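Long-range contacts in putative exported protein (Bordetella parapertussis, PDB 3OCJ), which is of unknown function but carries a Rossmann-like methyltransferase domain and so probably binds S-adenosylmethionine: residues R114-G119 with P142-V147; V125-M130 with E154-A159; Y188-S193 with A222-F227; P201-V206 with A267-A272; A281-L286 with V299-P304. All blocks are in the same frame, centred on the assembly; numbering follows the deposited sequence.

Contact 1. Residues R114-G119 with P142-V147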
# COMPACT_ATOMS: atom_id res chain seq x y z
N ARG A 114 0.25 -19.69 3.99
CA ARG A 114 0.34 -20.48 5.21
C ARG A 114 -1.02 -20.73 5.85
O ARG A 114 -1.27 -21.81 6.39
CB ARG A 114 1.26 -19.76 6.21
CG ARG A 114 1.19 -20.29 7.63
CD ARG A 114 2.23 -19.60 8.52
NE ARG A 114 1.99 -19.89 9.93
CZ ARG A 114 2.83 -19.58 10.91
NH1 ARG A 114 2.52 -19.90 12.16
NH2 ARG A 114 3.98 -18.96 10.65
N HIS A 115 -1.90 -19.73 5.79
CA HIS A 115 -3.18 -19.80 6.49
C HIS A 115 -4.32 -20.36 5.63
O HIS A 115 -5.38 -20.70 6.15
CB HIS A 115 -3.55 -18.42 7.05
CG HIS A 115 -2.66 -17.98 8.16
ND1 HIS A 115 -2.94 -18.21 9.49
CD2 HIS A 115 -1.47 -17.33 8.14
CE1 HIS A 115 -1.97 -17.73 10.24
NE2 HIS A 115 -1.05 -17.20 9.44
N LEU A 116 -4.10 -20.46 4.32
CA LEU A 116 -5.11 -20.96 3.39
C LEU A 116 -5.46 -22.42 3.70
O LEU A 116 -4.57 -23.22 4.00
CB LEU A 116 -4.57 -20.86 1.96
CG LEU A 116 -5.50 -20.64 0.77
CD1 LEU A 116 -6.22 -19.30 0.90
CD2 LEU A 116 -4.68 -20.69 -0.51
N ARG A 117 -6.75 -22.76 3.64
CA ARG A 117 -7.21 -24.14 3.77
C ARG A 117 -8.31 -24.37 2.74
O ARG A 117 -8.94 -23.42 2.28
CB ARG A 117 -7.79 -24.40 5.16
CG ARG A 117 -6.82 -24.25 6.33
CD ARG A 117 -5.75 -25.32 6.32
NE ARG A 117 -4.93 -25.25 7.53
CZ ARG A 117 -3.86 -24.48 7.65
NH1 ARG A 117 -3.46 -23.73 6.63
NH2 ARG A 117 -3.17 -24.47 8.78
N PRO A 118 -8.58 -25.64 2.39
CA PRO A 118 -9.67 -25.92 1.44
C PRO A 118 -10.98 -25.30 1.92
O PRO A 118 -11.29 -25.36 3.11
CB PRO A 118 -9.76 -27.45 1.45
CG PRO A 118 -8.40 -27.91 1.87
CD PRO A 118 -7.89 -26.87 2.83
N GLY A 119 -11.73 -24.71 1.00
CA GLY A 119 -13.05 -24.19 1.31
C GLY A 119 -13.09 -22.89 2.09
O GLY A 119 -14.17 -22.40 2.44
N PRO A 142 -8.67 -26.67 -2.65
CA PRO A 142 -9.85 -26.58 -3.52
C PRO A 142 -10.99 -25.84 -2.83
O PRO A 142 -11.10 -25.87 -1.61
CB PRO A 142 -10.23 -28.05 -3.75
CG PRO A 142 -9.61 -28.81 -2.62
CD PRO A 142 -8.36 -28.06 -2.26
N GLY A 143 -11.83 -25.18 -3.62
CA GLY A 143 -13.07 -24.63 -3.09
C GLY A 143 -12.94 -23.34 -2.32
O GLY A 143 -13.89 -22.90 -1.68
N VAL A 144 -11.77 -22.72 -2.38
CA VAL A 144 -11.60 -21.40 -1.79
C VAL A 144 -12.52 -20.38 -2.47
O VAL A 144 -12.68 -20.39 -3.70
CB VAL A 144 -10.13 -20.94 -1.86
CG1 VAL A 144 -10.00 -19.47 -1.47
CG2 VAL A 144 -9.26 -21.83 -0.95
N GLN A 145 -13.16 -19.53 -1.68
CA GLN A 145 -13.94 -18.43 -2.22
C GLN A 145 -13.22 -17.14 -1.93
O GLN A 145 -12.73 -16.93 -0.82
CB GLN A 145 -15.33 -18.38 -1.60
CG GLN A 145 -16.12 -19.67 -1.80
CD GLN A 145 -17.40 -19.68 -1.00
OE1 GLN A 145 -17.90 -18.63 -0.59
NE2 GLN A 145 -17.95 -20.87 -0.77
N LEU A 146 -13.13 -16.28 -2.94
CA LEU A 146 -12.47 -14.98 -2.80
C LEU A 146 -13.48 -13.85 -2.81
O LEU A 146 -14.39 -13.82 -3.63
CB LEU A 146 -11.45 -14.76 -3.92
CG LEU A 146 -10.35 -15.81 -4.08
CD1 LEU A 146 -9.47 -15.49 -5.28
CD2 LEU A 146 -9.51 -15.97 -2.82
N VAL A 147 -13.28 -12.89 -1.91
CA VAL A 147 -14.19 -11.75 -1.81
C VAL A 147 -13.36 -10.48 -1.88
O VAL A 147 -12.37 -10.32 -1.16
CB VAL A 147 -15.00 -11.79 -0.50
CG1 VAL A 147 -15.93 -10.57 -0.40
CG2 VAL A 147 -15.79 -13.08 -0.39

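Contact 2. Residues V125-M130 with E154-A159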
# COMPACT_ATOMS: atom_id res chain seq x y z
N VAL A 125 -9.62 -6.16 1.54
CA VAL A 125 -10.32 -4.90 1.79
C VAL A 125 -9.28 -3.83 2.13
O VAL A 125 -8.68 -3.89 3.20
CB VAL A 125 -11.28 -5.02 3.02
CG1 VAL A 125 -12.11 -3.74 3.19
CG2 VAL A 125 -12.17 -6.27 2.91
N PRO A 126 -9.04 -2.86 1.23
CA PRO A 126 -9.60 -2.69 -0.11
C PRO A 126 -8.88 -3.62 -1.08
O PRO A 126 -7.64 -3.73 -1.02
CB PRO A 126 -9.27 -1.23 -0.43
CG PRO A 126 -7.96 -1.00 0.29
CD PRO A 126 -8.01 -1.84 1.54
N CYS A 127 -9.63 -4.29 -1.93
CA CYS A 127 -9.05 -5.36 -2.73
C CYS A 127 -8.14 -4.91 -3.86
O CYS A 127 -7.26 -5.67 -4.28
CB CYS A 127 -10.12 -6.32 -3.26
SG CYS A 127 -11.27 -5.58 -4.43
N GLY A 128 -8.33 -3.69 -4.34
CA GLY A 128 -7.62 -3.25 -5.53
C GLY A 128 -7.79 -4.27 -6.64
O GLY A 128 -8.88 -4.80 -6.85
N TRP A 129 -6.70 -4.58 -7.34
CA TRP A 129 -6.74 -5.58 -8.41
C TRP A 129 -6.56 -7.01 -7.89
O TRP A 129 -6.51 -7.95 -8.69
CB TRP A 129 -5.68 -5.28 -9.48
CG TRP A 129 -6.02 -4.11 -10.35
CD1 TRP A 129 -7.06 -3.25 -10.21
CD2 TRP A 129 -5.29 -3.67 -11.51
NE1 TRP A 129 -7.04 -2.30 -11.21
CE2 TRP A 129 -5.96 -2.54 -12.02
CE3 TRP A 129 -4.14 -4.13 -12.16
CZ2 TRP A 129 -5.52 -1.85 -13.15
CZ3 TRP A 129 -3.71 -3.44 -13.29
CH2 TRP A 129 -4.40 -2.32 -13.77
N MSE A 130 -6.45 -7.16 -6.58
CA MSE A 130 -6.34 -8.48 -5.94
C MSE A 130 -5.05 -9.23 -6.28
O MSE A 130 -5.04 -10.46 -6.36
CB MSE A 130 -7.58 -9.34 -6.25
CG MSE A 130 -8.84 -8.78 -5.60
SE MSE A 130 -10.47 -9.74 -6.03
CE MSE A 130 -9.83 -11.46 -5.74
N GLU A 154 -13.19 1.44 -10.44
CA GLU A 154 -12.07 1.11 -11.32
C GLU A 154 -11.22 -0.02 -10.75
O GLU A 154 -10.63 -0.81 -11.49
CB GLU A 154 -11.19 2.33 -11.58
CG GLU A 154 -11.83 3.37 -12.46
CD GLU A 154 -12.20 2.81 -13.82
OE1 GLU A 154 -11.33 2.20 -14.48
OE2 GLU A 154 -13.37 2.99 -14.24
N ALA A 155 -11.13 -0.09 -9.42
CA ALA A 155 -10.42 -1.18 -8.77
C ALA A 155 -11.12 -2.51 -9.06
O ALA A 155 -10.47 -3.50 -9.39
CB ALA A 155 -10.32 -0.93 -7.26
N LEU A 156 -12.44 -2.52 -8.92
CA LEU A 156 -13.20 -3.74 -9.14
C LEU A 156 -13.12 -4.19 -10.60
O LEU A 156 -12.91 -5.37 -10.87
CB LEU A 156 -14.65 -3.56 -8.70
CG LEU A 156 -14.76 -3.17 -7.23
CD1 LEU A 156 -16.21 -3.04 -6.82
CD2 LEU A 156 -14.04 -4.18 -6.32
N ASP A 157 -13.25 -3.25 -11.53
CA ASP A 157 -13.11 -3.57 -12.94
C ASP A 157 -11.74 -4.16 -13.23
O ASP A 157 -11.61 -5.12 -14.00
CB ASP A 157 -13.32 -2.32 -13.80
CG ASP A 157 -14.76 -1.82 -13.77
OD1 ASP A 157 -15.61 -2.50 -13.17
OD2 ASP A 157 -15.03 -0.74 -14.34
N GLY A 158 -10.71 -3.60 -12.61
CA GLY A 158 -9.36 -4.10 -12.81
C GLY A 158 -9.14 -5.47 -12.21
O GLY A 158 -8.39 -6.29 -12.76
N ALA A 159 -9.77 -5.74 -11.07
CA ALA A 159 -9.67 -7.06 -10.46
C ALA A 159 -10.28 -8.10 -11.39
O ALA A 159 -9.70 -9.16 -11.62
CB ALA A 159 -10.35 -7.09 -9.10

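Contact 3. Residues Y188-S193 with A222-F227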
# COMPACT_ATOMS: atom_id res chain seq x y z
N TYR A 188 -15.79 -14.17 6.93
CA TYR A 188 -14.51 -14.53 6.31
C TYR A 188 -13.60 -15.33 7.24
O TYR A 188 -13.52 -15.05 8.44
CB TYR A 188 -13.75 -13.28 5.83
CG TYR A 188 -14.63 -12.24 5.19
CD1 TYR A 188 -15.49 -12.57 4.15
CD2 TYR A 188 -14.58 -10.91 5.62
CE1 TYR A 188 -16.30 -11.61 3.56
CE2 TYR A 188 -15.38 -9.95 5.03
CZ TYR A 188 -16.23 -10.30 4.01
OH TYR A 188 -17.02 -9.33 3.44
N ASP A 189 -12.87 -16.28 6.67
CA ASP A 189 -11.85 -17.00 7.43
C ASP A 189 -10.55 -16.23 7.50
O ASP A 189 -9.80 -16.32 8.48
CB ASP A 189 -11.60 -18.36 6.77
CG ASP A 189 -12.82 -19.24 6.82
OD1 ASP A 189 -13.16 -19.71 7.93
OD2 ASP A 189 -13.45 -19.43 5.76
N LEU A 190 -10.28 -15.47 6.45
CA LEU A 190 -9.04 -14.73 6.30
C LEU A 190 -9.38 -13.38 5.69
O LEU A 190 -10.20 -13.31 4.77
CB LEU A 190 -8.11 -15.48 5.35
CG LEU A 190 -6.94 -16.27 5.92
CD1 LEU A 190 -6.27 -17.03 4.78
CD2 LEU A 190 -5.95 -15.32 6.59
N LEU A 191 -8.76 -12.32 6.19
CA LEU A 191 -8.98 -10.99 5.62
C LEU A 191 -7.63 -10.32 5.48
O LEU A 191 -6.83 -10.32 6.42
CB LEU A 191 -9.92 -10.15 6.51
CG LEU A 191 -10.39 -8.81 5.91
CD1 LEU A 191 -11.75 -8.36 6.46
CD2 LEU A 191 -9.36 -7.69 6.11
N THR A 192 -7.35 -9.79 4.30
CA THR A 192 -6.12 -9.06 4.08
C THR A 192 -6.42 -7.59 3.73
O THR A 192 -7.40 -7.28 3.04
CB THR A 192 -5.26 -9.74 3.00
OG1 THR A 192 -4.01 -9.04 2.86
CG2 THR A 192 -6.00 -9.80 1.67
N SER A 193 -5.59 -6.68 4.24
CA SER A 193 -5.77 -5.25 4.04
C SER A 193 -4.44 -4.54 3.92
O SER A 193 -3.58 -4.68 4.79
CB SER A 193 -6.56 -4.65 5.21
OG SER A 193 -6.78 -3.26 5.00
N ALA A 222 -8.13 -15.04 10.74
CA ALA A 222 -6.94 -14.21 10.84
C ALA A 222 -6.99 -13.01 9.91
O ALA A 222 -7.59 -13.07 8.83
CB ALA A 222 -5.68 -15.04 10.53
N LEU A 223 -6.35 -11.94 10.37
CA LEU A 223 -6.15 -10.72 9.61
C LEU A 223 -4.69 -10.62 9.20
O LEU A 223 -3.80 -10.83 10.02
CB LEU A 223 -6.50 -9.50 10.48
CG LEU A 223 -6.11 -8.12 9.94
CD1 LEU A 223 -6.94 -7.75 8.70
CD2 LEU A 223 -6.29 -7.09 11.04
N VAL A 224 -4.44 -10.28 7.93
CA VAL A 224 -3.10 -9.97 7.46
C VAL A 224 -3.11 -8.52 7.02
O VAL A 224 -3.80 -8.15 6.06
CB VAL A 224 -2.69 -10.87 6.29
CG1 VAL A 224 -1.31 -10.48 5.75
CG2 VAL A 224 -2.71 -12.34 6.71
N THR A 225 -2.39 -7.66 7.72
CA THR A 225 -2.33 -6.27 7.31
C THR A 225 -0.90 -5.73 7.45
O THR A 225 0.05 -6.52 7.59
CB THR A 225 -3.41 -5.40 8.02
OG1 THR A 225 -3.51 -4.11 7.40
CG2 THR A 225 -3.16 -5.25 9.51
N SER A 226 -0.75 -4.42 7.39
CA SER A 226 0.57 -3.81 7.29
C SER A 226 0.51 -2.39 7.80
O SER A 226 -0.56 -1.83 7.99
CB SER A 226 1.02 -3.76 5.84
OG SER A 226 0.10 -2.96 5.10
N PHE A 227 1.67 -1.80 8.03
CA PHE A 227 1.71 -0.40 8.43
C PHE A 227 3.08 0.17 8.13
O PHE A 227 4.09 -0.54 8.24
CB PHE A 227 1.38 -0.25 9.93
CG PHE A 227 2.23 -1.09 10.84
CD1 PHE A 227 3.25 -0.52 11.58
CD2 PHE A 227 2.01 -2.46 10.93
CE1 PHE A 227 4.02 -1.30 12.43
CE2 PHE A 227 2.79 -3.25 11.77
CZ PHE A 227 3.80 -2.67 12.50
O HOH W 1 -5.62 -2.19 7.43

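Contact 4. Residues P201-V206 with A267-A272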
# COMPACT_ATOMS: atom_id res chain seq x y z
N PRO A 201 -4.47 9.57 9.75
CA PRO A 201 -3.64 9.95 10.90
C PRO A 201 -4.32 9.75 12.27
O PRO A 201 -3.63 9.69 13.29
CB PRO A 201 -3.33 11.42 10.65
CG PRO A 201 -4.48 11.91 9.80
CD PRO A 201 -4.84 10.74 8.92
N ASP A 202 -5.65 9.66 12.29
CA ASP A 202 -6.35 9.50 13.56
C ASP A 202 -6.30 8.05 14.05
O ASP A 202 -6.88 7.15 13.43
CB ASP A 202 -7.80 9.99 13.46
CG ASP A 202 -8.49 9.98 14.80
OD1 ASP A 202 -8.43 11.01 15.51
OD2 ASP A 202 -9.09 8.95 15.17
N ASP A 203 -5.64 7.84 15.18
CA ASP A 203 -5.42 6.49 15.70
C ASP A 203 -6.74 5.77 15.99
O ASP A 203 -6.87 4.58 15.69
CB ASP A 203 -4.58 6.54 16.99
CG ASP A 203 -3.15 7.02 16.75
OD1 ASP A 203 -2.68 7.03 15.59
OD2 ASP A 203 -2.49 7.38 17.75
N ALA A 204 -7.70 6.47 16.58
CA ALA A 204 -8.97 5.84 16.90
C ALA A 204 -9.73 5.39 15.67
O ALA A 204 -10.39 4.35 15.69
CB ALA A 204 -9.84 6.75 17.77
N ARG A 205 -9.66 6.16 14.58
CA ARG A 205 -10.34 5.74 13.35
C ARG A 205 -9.73 4.45 12.82
O ARG A 205 -10.43 3.59 12.30
CB ARG A 205 -10.31 6.84 12.28
CG ARG A 205 -11.20 8.04 12.64
CD ARG A 205 -11.17 9.10 11.54
NE ARG A 205 -12.05 10.22 11.85
CZ ARG A 205 -13.34 10.29 11.52
NH1 ARG A 205 -13.91 9.29 10.86
NH2 ARG A 205 -14.05 11.36 11.85
N VAL A 206 -8.41 4.30 12.95
CA VAL A 206 -7.76 3.06 12.53
C VAL A 206 -8.12 1.89 13.45
O VAL A 206 -8.40 0.80 12.98
CB VAL A 206 -6.23 3.27 12.39
CG1 VAL A 206 -5.52 1.92 12.19
CG2 VAL A 206 -5.96 4.17 11.20
N ALA A 267 0.62 8.56 7.77
CA ALA A 267 0.18 8.19 9.11
C ALA A 267 1.05 7.03 9.55
O ALA A 267 0.72 5.87 9.32
CB ALA A 267 -1.29 7.80 9.12
N LEU A 268 2.17 7.36 10.18
CA LEU A 268 3.21 6.38 10.50
C LEU A 268 3.03 5.93 11.94
O LEU A 268 2.75 6.74 12.82
CB LEU A 268 4.60 7.00 10.30
CG LEU A 268 4.81 7.70 8.94
CD1 LEU A 268 6.20 8.31 8.82
CD2 LEU A 268 4.55 6.72 7.79
N ARG A 269 3.20 4.62 12.18
CA ARG A 269 2.92 4.04 13.48
C ARG A 269 3.94 2.97 13.81
O ARG A 269 4.47 2.30 12.91
CB ARG A 269 1.51 3.42 13.50
CG ARG A 269 0.40 4.47 13.46
CD ARG A 269 -1.01 3.88 13.66
NE ARG A 269 -1.96 4.99 13.68
CZ ARG A 269 -2.55 5.50 12.60
NH1 ARG A 269 -2.40 4.94 11.41
NH2 ARG A 269 -3.33 6.57 12.75
N THR A 270 4.24 2.82 15.10
CA THR A 270 5.19 1.81 15.53
C THR A 270 4.51 0.44 15.68
O THR A 270 3.27 0.32 15.63
CB THR A 270 5.79 2.18 16.89
OG1 THR A 270 4.74 2.21 17.85
CG2 THR A 270 6.49 3.54 16.84
N HIS A 271 5.33 -0.59 15.88
CA HIS A 271 4.84 -1.93 16.18
C HIS A 271 3.98 -1.90 17.44
O HIS A 271 2.91 -2.48 17.49
CB HIS A 271 6.01 -2.90 16.41
CG HIS A 271 6.77 -3.26 15.16
ND1 HIS A 271 7.72 -2.43 14.60
CD2 HIS A 271 6.75 -4.38 14.41
CE1 HIS A 271 8.24 -3.03 13.54
NE2 HIS A 271 7.66 -4.21 13.40
N ALA A 272 4.47 -1.21 18.47
CA ALA A 272 3.74 -1.14 19.73
C ALA A 272 2.40 -0.43 19.57
O ALA A 272 1.39 -0.86 20.14
CB ALA A 272 4.58 -0.46 20.81

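Contact 5. Residues A281-L286 with V299-P304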
# COMPACT_ATOMS: atom_id res chain seq x y z
N ALA A 281 -9.03 -3.88 19.41
CA ALA A 281 -10.02 -4.42 18.48
C ALA A 281 -10.38 -5.88 18.71
O ALA A 281 -11.33 -6.37 18.08
CB ALA A 281 -9.55 -4.21 17.05
N GLY A 282 -9.64 -6.58 19.57
CA GLY A 282 -9.98 -7.95 19.94
C GLY A 282 -9.04 -9.04 19.44
O GLY A 282 -9.27 -10.23 19.68
N PHE A 283 -7.99 -8.64 18.74
CA PHE A 283 -7.02 -9.60 18.20
C PHE A 283 -6.03 -10.11 19.23
O PHE A 283 -5.70 -9.42 20.20
CB PHE A 283 -6.28 -9.01 17.00
CG PHE A 283 -7.15 -8.83 15.79
CD1 PHE A 283 -7.43 -9.92 14.97
CD2 PHE A 283 -7.70 -7.60 15.48
CE1 PHE A 283 -8.24 -9.76 13.85
CE2 PHE A 283 -8.51 -7.44 14.37
CZ PHE A 283 -8.79 -8.52 13.55
N THR A 284 -5.55 -11.33 19.00
CA THR A 284 -4.55 -11.96 19.85
C THR A 284 -3.48 -12.62 18.98
O THR A 284 -3.58 -12.63 17.75
CB THR A 284 -5.18 -13.05 20.75
OG1 THR A 284 -5.74 -14.08 19.94
CG2 THR A 284 -6.27 -12.45 21.63
N ASP A 285 -2.45 -13.15 19.62
CA ASP A 285 -1.43 -13.95 18.95
C ASP A 285 -0.76 -13.23 17.77
O ASP A 285 -0.48 -13.85 16.74
CB ASP A 285 -2.01 -15.29 18.48
CG ASP A 285 -2.49 -16.16 19.64
OD1 ASP A 285 -2.04 -15.94 20.78
OD2 ASP A 285 -3.31 -17.06 19.40
N LEU A 286 -0.45 -11.96 17.94
CA LEU A 286 0.12 -11.18 16.85
C LEU A 286 1.49 -11.69 16.43
O LEU A 286 2.33 -12.02 17.28
CB LEU A 286 0.26 -9.71 17.24
CG LEU A 286 -0.95 -8.78 17.05
CD1 LEU A 286 -2.28 -9.39 17.46
CD2 LEU A 286 -0.70 -7.44 17.73
N VAL A 299 1.66 -7.60 9.60
CA VAL A 299 1.21 -8.19 10.85
C VAL A 299 0.09 -9.18 10.59
O VAL A 299 -0.84 -8.91 9.82
CB VAL A 299 0.78 -7.11 11.87
CG1 VAL A 299 -0.34 -6.20 11.31
CG2 VAL A 299 0.36 -7.75 13.20
N ILE A 300 0.20 -10.34 11.24
CA ILE A 300 -0.83 -11.37 11.19
C ILE A 300 -1.46 -11.44 12.58
O ILE A 300 -0.75 -11.65 13.58
CB ILE A 300 -0.27 -12.75 10.81
CG1 ILE A 300 0.51 -12.67 9.48
CG2 ILE A 300 -1.42 -13.75 10.67
CD1 ILE A 300 2.00 -12.41 9.62
N ALA A 301 -2.77 -11.24 12.65
CA ALA A 301 -3.49 -11.12 13.92
C ALA A 301 -4.61 -12.15 13.98
O ALA A 301 -5.37 -12.29 13.02
CB ALA A 301 -4.05 -9.71 14.04
N ARG A 302 -4.74 -12.85 15.10
CA ARG A 302 -5.74 -13.91 15.22
C ARG A 302 -7.00 -13.46 15.95
O ARG A 302 -6.93 -12.75 16.94
CB ARG A 302 -5.13 -15.11 15.96
CG ARG A 302 -6.12 -16.21 16.30
CD ARG A 302 -6.38 -17.10 15.09
NE ARG A 302 -5.14 -17.69 14.57
CZ ARG A 302 -5.01 -18.20 13.35
NH1 ARG A 302 -3.85 -18.71 12.96
NH2 ARG A 302 -6.05 -18.20 12.53
N LYS A 303 -8.16 -13.88 15.44
CA LYS A 303 -9.41 -13.77 16.18
C LYS A 303 -9.62 -15.07 16.94
O LYS A 303 -9.61 -16.14 16.35
CB LYS A 303 -10.59 -13.54 15.24
CG LYS A 303 -11.93 -13.46 15.96
CD LYS A 303 -13.03 -13.00 15.03
CE LYS A 303 -14.38 -12.97 15.75
NZ LYS A 303 -15.42 -12.27 14.94
N PRO A 304 -9.80 -14.97 18.27
CA PRO A 304 -9.97 -16.19 19.07
C PRO A 304 -11.08 -17.11 18.56
O PRO A 304 -12.11 -16.64 18.08
CB PRO A 304 -10.31 -15.64 20.46
CG PRO A 304 -9.62 -14.32 20.51
CD PRO A 304 -9.70 -13.76 19.10
O HOH W 2 -0.67 -14.49 14.20
O HOH W 3 -3.13 -18.27 16.67

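Contact 1. Residues R114-G119 with P142-V147
Val144 and Gly119 face each other at the foot of the sheet, with Pro142 beside them, and these three residues carry most of the contact. The link between the two backbones is one hydrogen bond, from Gly119 N to Pro142 O at 2.9 Å; it is bent at the hydrogen (137°), and the donor lies only slightly tilted from the carbonyl plane. Next to it Gly119 CA turns a hydrogen on Gly143 O, 3.4 Å away, in a nearly straight CH...O contact. Gly119 and Gly143 both have positive phi and each follows a proline, so two Pro-Gly corners lie against one another. Their prolines run side by side and point the same way, Pro118 CB standing 4.0 Å from Pro142 CD. Val144 supplies the apolar part. Its CG1 is anti to the backbone N (chi1 170°), which leaves CG2 beside that N and toward residues 116-117, where it meets Arg117 O at 3.6 Å and, more loosely, Leu116 CG at 4.3 Å. Tyr138, Cys141 and Val122 also touch Leu116. The contact joins the turn between helix 96-115 and strand 121-124 to the entry of strand 145-150, a neighbour of that strand in the Rossmann-like sheet. No charged side chain bonds across it: polar recognition rests on main-chain atoms at an exposed rim, backed by a small aliphatic patch that turns inward, an interaction that should depend little on ionisation.

Contact 2. Residues V125-M130 with E154-A159
Trp129 lies across one side of helix 153-163, over Gly158. From its CB the chain turns so that CG is anti to the carbonyl carbon (chi1 -74°), and CG comes 3.9 Å from Gly158 C. CD1 is the next atom out, 3.5 Å from Ala155 O, a carbonyl that already accepts the helix bond from Ala159 N. At NE1 the approach is closest, 3.3 Å to Gly158 CA, which sits over the five-membered ring in a CH-pi contact, displaced from the centre toward the rim. Glu154 O lies near the ring plane at the NE1 edge, 3.9 Å away, and CE2 also reaches Gly158 CA, at 3.8 Å. Further out the indole meets helix 68-76, touching Ala68 and Glu69 and inclined to the ring of His72. The loop 125-130 follows the first strand of the methyltransferase sheet, where relatives keep a glycine-containing cofactor loop; the acidic residue ending the second strand, which in relatives usually contacts the cofactor ribose, is probably Asp150, and here its OD2 accepts from Gly128 N. A type II' turn runs from Cys127 to Met130, and its Gly128 O rests on Ala159 CB at 3.5 Å. Beside the turn Cys127 SG packs on Leu156 CD2 at 3.6 Å, while the selenium of Met130, a selenomethionine, lies beside Ala159 CB, and the side chain also touches Ile172 and Leu174 of strand 172-176.

Contact 3. Residues Y188-S193 with A222-F227
Leu191 and Leu223 lie side by side on one face of two parallel strands, pointing the same way, with Leu191 CD2 pressed to 3.5 Å from Leu223 CD1. That same Leu223 methyl also settles over the neighbouring backbone, 3.4 Å from Leu191 O. On the other face Leu190 is the bump: its chi1 of -103°, off a staggered value, sets CG, and CD2 beyond it lies toward the second strand. There CD2 is 3.6 Å from Ala222 O and 4.0 Å from Ala222 CB, in the dip left by that short side chain, with Val224 CG2 next along. Beneath these side chains the backbones pair in parallel register, Leu191 N donating to Ala222 O and Val224 N to Leu191 O (2.8 Å), while Ser193 N reaches Val224 O. At Ser193 a side chain joins in: Thr225 OG1, anti to its backbone N (chi1 -168°), donates to Ser193 O at 2.7 Å from above the carbonyl plane. A water bonds to both Ser193 OG and Thr225 OG1, at 2.9 Å each, and Ser193 OG is also bound to Val125 O in the loop after strand 121-124. With helix 203-216 between them, the two strands form a beta-alpha-beta crossover of the Rossmann-like fold. Phe213 of that helix lies against Leu191 and Leu223, helix 96-115 lies on the face of Leu190 and Thr192 through His115 and Phe108, and the pair is flanked by strand 121-124 on one side and the antiparallel strand 298-302 on the other.

Contact 4. Residues P201-V206 with A267-A272
Arg269 reaches across to Asp203 and grips a single oxygen with two nitrogens. The arginine leaves its backbone with CG anti to the carbonyl carbon (chi1 -70°) and runs extended as far as NE, which it carries to the start of helix 203-216; chi4 of 88° then sets CZ off to the side. NE and NH2 each stand 2.9 Å from Asp203 OD1, forming a side-on salt bridge that ties the segment leading into helix 271-280 to the first turn of helix 203-216. OD1 lies near the guanidinium plane, but the two planar groups are turned 72° apart; NH2 meets the anti lone pair, and NE comes from above the carboxylate plane. Val206 lies over one guanidinium face: with CG1 anti to the backbone N, CG2 falls anti to the carbonyl carbon, 3.6 Å from Arg269 NH1. A second patch joins Ala267 CB to Pro201 CA at 3.6 Å. The helix that bears Asp203 is N-capped by Asp202, whose OD2 accepts from Arg205 N at 2.9 Å through its anti lone pair. Arg269 also donates from NH2 to Glu200 O and from NH1 to Asn197 O, and a glycerol, probably from the crystallisation liquor, bonds Asp203 OD1. The positive charge of the buried arginine is met by one carboxylate and at least two carbonyls, and the nearby helix N terminus probably helps keep Asp203 ionised.

Contact 5. Residues A281-L286 with V299-P304
Thr284 and Arg302 form an antiparallel hydrogen-bonded pair, Thr284 N to Arg302 O and Arg302 N to Thr284 O, both 2.9 Å. Arg302 O also receives a weak bond from Thr284 OG1 at 3.5 Å. After this one pair the chain turns at Asp285, whose backbone is in the left-handed region (phi 55°); at this corner a water bridges the two segments, and backbone bonding resumes between Ile300 and Arg287. That water donates to both carbonyl oxygens, Asp285 O at 2.6 Å and Ile300 O at 2.9 Å. A second bridges the side chains, donating to Asp285 OD2 at 3.0 Å and accepting from Arg302 NE at 3.0 Å, in the guanidinium plane, so the two opposite charges are linked by water rather than directly. Arg302 NH2 turns elsewhere, to Gly220 O. Lys303 NZ is likewise held outside the pair, by Leu217 O and Trp214 O, with a cation-pi contact to the Trp214 ring. Apolar atoms close the inner side: Phe283 CD1 packs against Ala301 CB at 3.5 Å, which Leu286 CD1 approaches too. Gly282, with positive phi, ends helix 271-280 in a Schellman motif just before the pair, and the end of the helix runs within a few residues into the edge strand 286-289. Phe283 and Leu286 lean on Leu278 of that helix, Ile300 touches Ala111 and His115 of helix 96-115, and strand 298-302 stands between the parallel strand 221-226 and the outermost strand 286-289.

Overall arrangement
From the N terminus, contact 1 closes the first loop, from the end of helix 96-115 to the entry of strand 145-150. Contact 2 opens inside that loop, after strand 121-124, and ends beyond it on helix 153-163, so the two cross; Leu146 touches Met130 where they meet. Contact 3 then pairs strands 188-192 and 221-226 in mid-sheet. Contact 4 starts within its loop and reaches on to helix 271-280, another crossing. Contact 5 follows in series, closing the C-terminal hairpin, and bonds to contact 3 through strands 221-226 and 298-302. Contacts 1, 3 and 5 reach one sheet, whereas contacts 2 and 4 fasten loops to helices.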